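Local atomic coordinates of succinate dehydrogenase (Membrane anchor subunit) (Mycolicibacterium smegmatis, PDB entry 7D6V), a protein that forms the membrane anchor of succinate dehydrogenase Sdh1, holding an iron-sulfur cluster in the membrane and probably helping pass electrons to quinone. Residues A62-C74 / V168-P180. Numbering follows the deposited sequence.
Sequences ADYHYLTPFYSPC and VNTYDAITAFHSP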
loop_
_atom_site.group_PDB
_atom_site.type_symbol
_atom_site.label_atom_id
_atom_site.label_comp_id
_atom_site.label_asym_id
_atom_site.label_seq_id
_atom_site.Cartn_x
_atom_site.Cartn_y
_atom_site.Cartn_z
ATOM N N ALA C 62 -29.222 -17.454 53.069
ATOM C CA ALA C 62 -28.559 -17.542 54.364
ATOM C C ALA C 62 -27.793 -18.851 54.517
ATOM O O ALA C 62 -26.740 -18.884 55.162
ATOM C CB ALA C 62 -29.582 -17.384 55.485
ATOM N N ASP C 63 -28.312 -19.939 53.942
ATOM C CA ASP C 63 -27.708 -21.252 54.147
ATOM C C ASP C 63 -26.337 -21.352 53.492
ATOM O O ASP C 63 -25.368 -21.791 54.121
ATOM C CB ASP C 63 -28.632 -22.340 53.610
ATOM C CG ASP C 63 -29.547 -22.898 54.671
ATOM O OD1 ASP C 63 -30.084 -24.005 54.469
ATOM O OD2 ASP C 63 -29.725 -22.232 55.712
ATOM N N TYR C 64 -26.234 -20.955 52.227
ATOM C CA TYR C 64 -25.011 -21.126 51.459
ATOM C C TYR C 64 -24.295 -19.813 51.200
ATOM O O TYR C 64 -23.354 -19.784 50.403
ATOM C CB TYR C 64 -25.316 -21.830 50.136
ATOM C CG TYR C 64 -26.323 -22.942 50.277
ATOM C CD1 TYR C 64 -26.161 -23.930 51.235
ATOM C CD2 TYR C 64 -27.441 -22.996 49.467
ATOM C CE1 TYR C 64 -27.081 -24.938 51.378
ATOM C CE2 TYR C 64 -28.366 -24.005 49.600
ATOM C CZ TYR C 64 -28.182 -24.973 50.556
ATOM O OH TYR C 64 -29.106 -25.979 50.687
ATOM N N HIS C 65 -24.727 -18.728 51.843
ATOM C CA HIS C 65 -24.045 -17.439 51.764
ATOM C C HIS C 65 -23.909 -16.966 50.319
ATOM O O HIS C 65 -22.825 -16.615 49.853
ATOM C CB HIS C 65 -22.682 -17.508 52.455
ATOM C CG HIS C 65 -22.757 -17.455 53.948
ATOM N ND1 HIS C 65 -23.112 -18.543 54.714
ATOM C CD2 HIS C 65 -22.504 -16.452 54.819
ATOM C CE1 HIS C 65 -23.087 -18.210 55.990
ATOM N NE2 HIS C 65 -22.720 -16.946 56.082
ATOM N N TYR C 66 -25.029 -16.956 49.607
ATOM C CA TYR C 66 -25.075 -16.491 48.229
ATOM C C TYR C 66 -25.572 -15.056 48.212
ATOM O O TYR C 66 -26.615 -14.754 48.798
ATOM C CB TYR C 66 -25.998 -17.361 47.377
ATOM C CG TYR C 66 -25.490 -18.746 47.083
ATOM C CD1 TYR C 66 -24.134 -19.022 47.053
ATOM C CD2 TYR C 66 -26.374 -19.778 46.816
ATOM C CE1 TYR C 66 -23.675 -20.293 46.778
ATOM C CE2 TYR C 66 -25.925 -21.047 46.538
ATOM C CZ TYR C 66 -24.577 -21.299 46.518
ATOM O OH TYR C 66 -24.131 -22.566 46.242
ATOM N N LEU C 67 -24.837 -14.181 47.535
ATOM C CA LEU C 67 -25.196 -12.775 47.439
ATOM C C LEU C 67 -25.117 -12.336 45.988
ATOM O O LEU C 67 -24.105 -12.565 45.318
ATOM C CB LEU C 67 -24.285 -11.907 48.307
ATOM C CG LEU C 67 -24.602 -10.413 48.323
ATOM C CD1 LEU C 67 -25.986 -10.163 48.890
ATOM C CD2 LEU C 67 -23.557 -9.671 49.119
ATOM N N THR C 68 -26.185 -11.713 45.508
ATOM C CA THR C 68 -26.207 -11.201 44.148
ATOM C C THR C 68 -25.178 -10.085 43.987
ATOM O O THR C 68 -25.017 -9.254 44.888
ATOM C CB THR C 68 -27.601 -10.677 43.806
ATOM O OG1 THR C 68 -28.561 -11.727 43.960
ATOM C CG2 THR C 68 -27.640 -10.190 42.392
ATOM N N PRO C 69 -24.460 -10.036 42.861
ATOM C CA PRO C 69 -23.568 -8.893 42.611
ATOM C C PRO C 69 -24.288 -7.559 42.527
ATOM O O PRO C 69 -23.663 -6.522 42.778
ATOM C CB PRO C 69 -22.906 -9.253 41.275
ATOM C CG PRO C 69 -23.031 -10.722 41.170
ATOM C CD PRO C 69 -24.303 -11.093 41.852
ATOM N N PHE C 70 -25.574 -7.545 42.176
ATOM C CA PHE C 70 -26.335 -6.303 42.142
ATOM C C PHE C 70 -26.650 -5.769 43.532
ATOM O O PHE C 70 -27.137 -4.640 43.647
ATOM C CB PHE C 70 -27.626 -6.497 41.345
ATOM C CG PHE C 70 -27.430 -6.469 39.856
ATOM C CD1 PHE C 70 -28.062 -7.384 39.041
ATOM C CD2 PHE C 70 -26.616 -5.519 39.271
ATOM C CE1 PHE C 70 -27.885 -7.362 37.678
ATOM C CE2 PHE C 70 -26.435 -5.491 37.904
ATOM C CZ PHE C 70 -27.071 -6.416 37.108
ATOM N N TYR C 71 -26.393 -6.551 44.581
ATOM C CA TYR C 71 -26.550 -6.111 45.961
ATOM C C TYR C 71 -25.257 -6.275 46.749
ATOM O O TYR C 71 -25.298 -6.339 47.979
ATOM C CB TYR C 71 -27.665 -6.893 46.662
ATOM C CG TYR C 71 -29.070 -6.536 46.250
ATOM C CD1 TYR C 71 -29.549 -6.869 44.993
ATOM C CD2 TYR C 71 -29.926 -5.887 47.126
ATOM C CE1 TYR C 71 -30.831 -6.552 44.616
ATOM C CE2 TYR C 71 -31.213 -5.568 46.757
ATOM C CZ TYR C 71 -31.659 -5.902 45.501
ATOM O OH TYR C 71 -32.941 -5.588 45.126
ATOM N N SER C 72 -24.103 -6.342 46.065
ATOM C CA SER C 72 -22.924 -6.946 46.687
ATOM C C SER C 72 -22.428 -6.154 47.892
ATOM O O SER C 72 -22.456 -6.690 49.012
ATOM C CB SER C 72 -21.839 -7.183 45.633
ATOM O OG SER C 72 -22.258 -8.137 44.677
ATOM N N PRO C 73 -21.972 -4.895 47.759
ATOM C CA PRO C 73 -21.645 -4.151 48.981
ATOM C C PRO C 73 -22.928 -3.757 49.689
ATOM O O PRO C 73 -23.663 -2.880 49.226
ATOM C CB PRO C 73 -20.861 -2.934 48.466
ATOM C CG PRO C 73 -20.563 -3.232 47.029
ATOM C CD PRO C 73 -21.707 -4.074 46.570
ATOM N N CYS C 74 -23.211 -4.406 50.812
ATOM C CA CYS C 74 -24.525 -4.351 51.445
ATOM C C CYS C 74 -24.322 -3.786 52.849
ATOM O O CYS C 74 -24.215 -4.529 53.825
ATOM C CB CYS C 74 -25.132 -5.764 51.442
ATOM S SG CYS C 74 -26.922 -5.864 51.507
ATOM N N VAL C 168 -14.132 -6.852 45.602
ATOM C CA VAL C 168 -15.247 -7.095 46.520
ATOM C C VAL C 168 -16.074 -8.294 46.059
ATOM O O VAL C 168 -16.455 -9.158 46.863
ATOM C CB VAL C 168 -16.108 -5.826 46.655
ATOM C CG1 VAL C 168 -17.471 -6.162 47.225
ATOM C CG2 VAL C 168 -15.403 -4.809 47.526
ATOM N N ASN C 169 -16.358 -8.368 44.759
ATOM C CA ASN C 169 -17.102 -9.503 44.220
ATOM C C ASN C 169 -16.325 -10.806 44.350
ATOM O O ASN C 169 -16.928 -11.865 44.553
ATOM C CB ASN C 169 -17.467 -9.245 42.761
ATOM C CG ASN C 169 -18.502 -8.157 42.607
ATOM O OD1 ASN C 169 -19.261 -7.876 43.529
ATOM N ND2 ASN C 169 -18.537 -7.534 41.438
ATOM N N THR C 170 -15.001 -10.757 44.218
ATOM C CA THR C 170 -14.190 -11.949 44.432
ATOM C C THR C 170 -14.290 -12.423 45.874
ATOM O O THR C 170 -14.380 -13.628 46.136
ATOM C CB THR C 170 -12.738 -11.666 44.060
ATOM O OG1 THR C 170 -12.700 -10.951 42.822
ATOM C CG2 THR C 170 -11.966 -12.962 43.909
ATOM N N TYR C 171 -14.273 -11.488 46.823
ATOM C CA TYR C 171 -14.471 -11.868 48.218
ATOM C C TYR C 171 -15.832 -12.520 48.416
ATOM O O TYR C 171 -15.952 -13.535 49.117
ATOM C CB TYR C 171 -14.321 -10.645 49.121
ATOM C CG TYR C 171 -14.565 -10.947 50.578
ATOM C CD1 TYR C 171 -13.553 -11.442 51.381
ATOM C CD2 TYR C 171 -15.812 -10.749 51.148
ATOM C CE1 TYR C 171 -13.774 -11.727 52.708
ATOM C CE2 TYR C 171 -16.041 -11.033 52.472
ATOM C CZ TYR C 171 -15.019 -11.520 53.249
ATOM O OH TYR C 171 -15.249 -11.800 54.574
ATOM N N ASP C 172 -16.872 -11.943 47.810
ATOM C CA ASP C 172 -18.211 -12.522 47.900
ATOM C C ASP C 172 -18.233 -13.949 47.363
ATOM O O ASP C 172 -18.770 -14.862 48.003
ATOM C CB ASP C 172 -19.203 -11.651 47.132
ATOM C CG ASP C 172 -19.733 -10.509 47.959
ATOM O OD1 ASP C 172 -20.026 -10.725 49.149
ATOM O OD2 ASP C 172 -19.853 -9.390 47.423
ATOM N N ALA C 173 -17.642 -14.156 46.185
ATOM C CA ALA C 173 -17.627 -15.483 45.581
ATOM C C ALA C 173 -16.865 -16.479 46.444
ATOM O O ALA C 173 -17.277 -17.635 46.579
ATOM C CB ALA C 173 -17.023 -15.416 44.180
ATOM N N ILE C 174 -15.746 -16.055 47.031
ATOM C CA ILE C 174 -14.971 -16.960 47.871
ATOM C C ILE C 174 -15.759 -17.346 49.116
ATOM O O ILE C 174 -15.772 -18.513 49.521
ATOM C CB ILE C 174 -13.613 -16.332 48.228
ATOM C CG1 ILE C 174 -12.722 -16.270 46.989
ATOM C CG2 ILE C 174 -12.933 -17.125 49.323
ATOM C CD1 ILE C 174 -11.448 -15.496 47.195
ATOM N N THR C 175 -16.439 -16.383 49.738
ATOM C CA THR C 175 -17.217 -16.719 50.925
ATOM C C THR C 175 -18.506 -17.459 50.596
ATOM O O THR C 175 -19.138 -17.999 51.509
ATOM C CB THR C 175 -17.535 -15.462 51.733
ATOM O OG1 THR C 175 -18.359 -14.586 50.957
ATOM C CG2 THR C 175 -16.260 -14.742 52.113
ATOM N N ALA C 176 -18.908 -17.502 49.325
ATOM C CA ALA C 176 -20.097 -18.253 48.947
ATOM C C ALA C 176 -19.938 -19.758 49.133
ATOM O O ALA C 176 -20.945 -20.471 49.153
ATOM C CB ALA C 176 -20.466 -17.952 47.497
ATOM N N PHE C 177 -18.711 -20.262 49.264
ATOM C CA PHE C 177 -18.468 -21.699 49.406
ATOM C C PHE C 177 -18.815 -22.142 50.828
ATOM O O PHE C 177 -17.963 -22.523 51.631
ATOM C CB PHE C 177 -17.027 -22.038 49.059
ATOM C CG PHE C 177 -16.775 -22.170 47.592
ATOM C CD1 PHE C 177 -16.987 -23.374 46.950
ATOM C CD2 PHE C 177 -16.319 -21.094 46.854
ATOM C CE1 PHE C 177 -16.757 -23.503 45.600
ATOM C CE2 PHE C 177 -16.086 -21.217 45.505
ATOM C CZ PHE C 177 -16.305 -22.422 44.876
ATOM N N HIS C 178 -20.110 -22.111 51.124
ATOM C CA HIS C 178 -20.592 -22.382 52.466
ATOM C C HIS C 178 -21.756 -23.361 52.436
ATOM O O HIS C 178 -22.474 -23.487 51.444
ATOM C CB HIS C 178 -21.022 -21.094 53.178
ATOM C CG HIS C 178 -21.172 -21.252 54.657
ATOM N ND1 HIS C 178 -22.399 -21.317 55.278
ATOM C CD2 HIS C 178 -20.246 -21.376 55.636
ATOM C CE1 HIS C 178 -22.224 -21.462 56.579
ATOM N NE2 HIS C 178 -20.927 -21.504 56.822
ATOM N N SER C 179 -21.913 -24.058 53.554
ATOM C CA SER C 179 -23.005 -24.984 53.804
ATOM C C SER C 179 -23.369 -24.872 55.274
ATOM O O SER C 179 -22.563 -24.394 56.080
ATOM C CB SER C 179 -22.602 -26.424 53.451
ATOM O OG SER C 179 -23.726 -27.265 53.292
ATOM N N PRO C 180 -24.571 -25.299 55.662
ATOM C CA PRO C 180 -24.915 -25.295 57.094
ATOM C C PRO C 180 -24.053 -26.229 57.934
ATOM O O PRO C 180 -24.294 -26.383 59.135
ATOM C CB PRO C 180 -26.386 -25.729 57.121
ATOM C CG PRO C 180 -26.871 -25.693 55.734
ATOM C CD PRO C 180 -25.748 -25.441 54.791
#
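Residues 62-74 run antiparallel to 168-180, meeting most closely at Tyr64 and His178 (CA atoms 4.7 Å apart) and standing off to 7.5 Å between the CA atoms of Pro73 and Val168. One hydrogen bond joins the two: His178 ND1 donates to Asp63 O at 3.2 Å. It is fairly straight (161° at the hydrogen), and the carbonyl oxygen sits near the imidazole plane. The rings of His65 and His178 form a T-shaped pair, with planes at 75°. The His65 edge comes over a face of His178, its CE1 standing 3.2 Å above that plane. His178 CG lies anti to the backbone N (chi1 -164°), which carries the ring out to both partners. Close to this pair, Ala176 CA makes a CA-H...O contact to His65 O, 3.3 Å away. Ala176 CB meets the edge of the Tyr66 ring at CD1 (3.8 Å). The edge of Tyr64 touches Pro180, CE1 to CD at 3.7 Å. Toward the other end Leu67 CD2 lies beside the Asp172 carboxylate, whose OD1 takes a weak hydrogen bond from His85. The contact thus joins the hairpin turn and strand 66-67 to the last turns of helix 155-175 and the segment after it. The Asn169 side chain is about 14 Å from the iron-sulfur cluster. The bond to Asp63 O probably restrains the His178 ring whose face meets His65, while Pro73 CG only touches Val168 CG1 loosely.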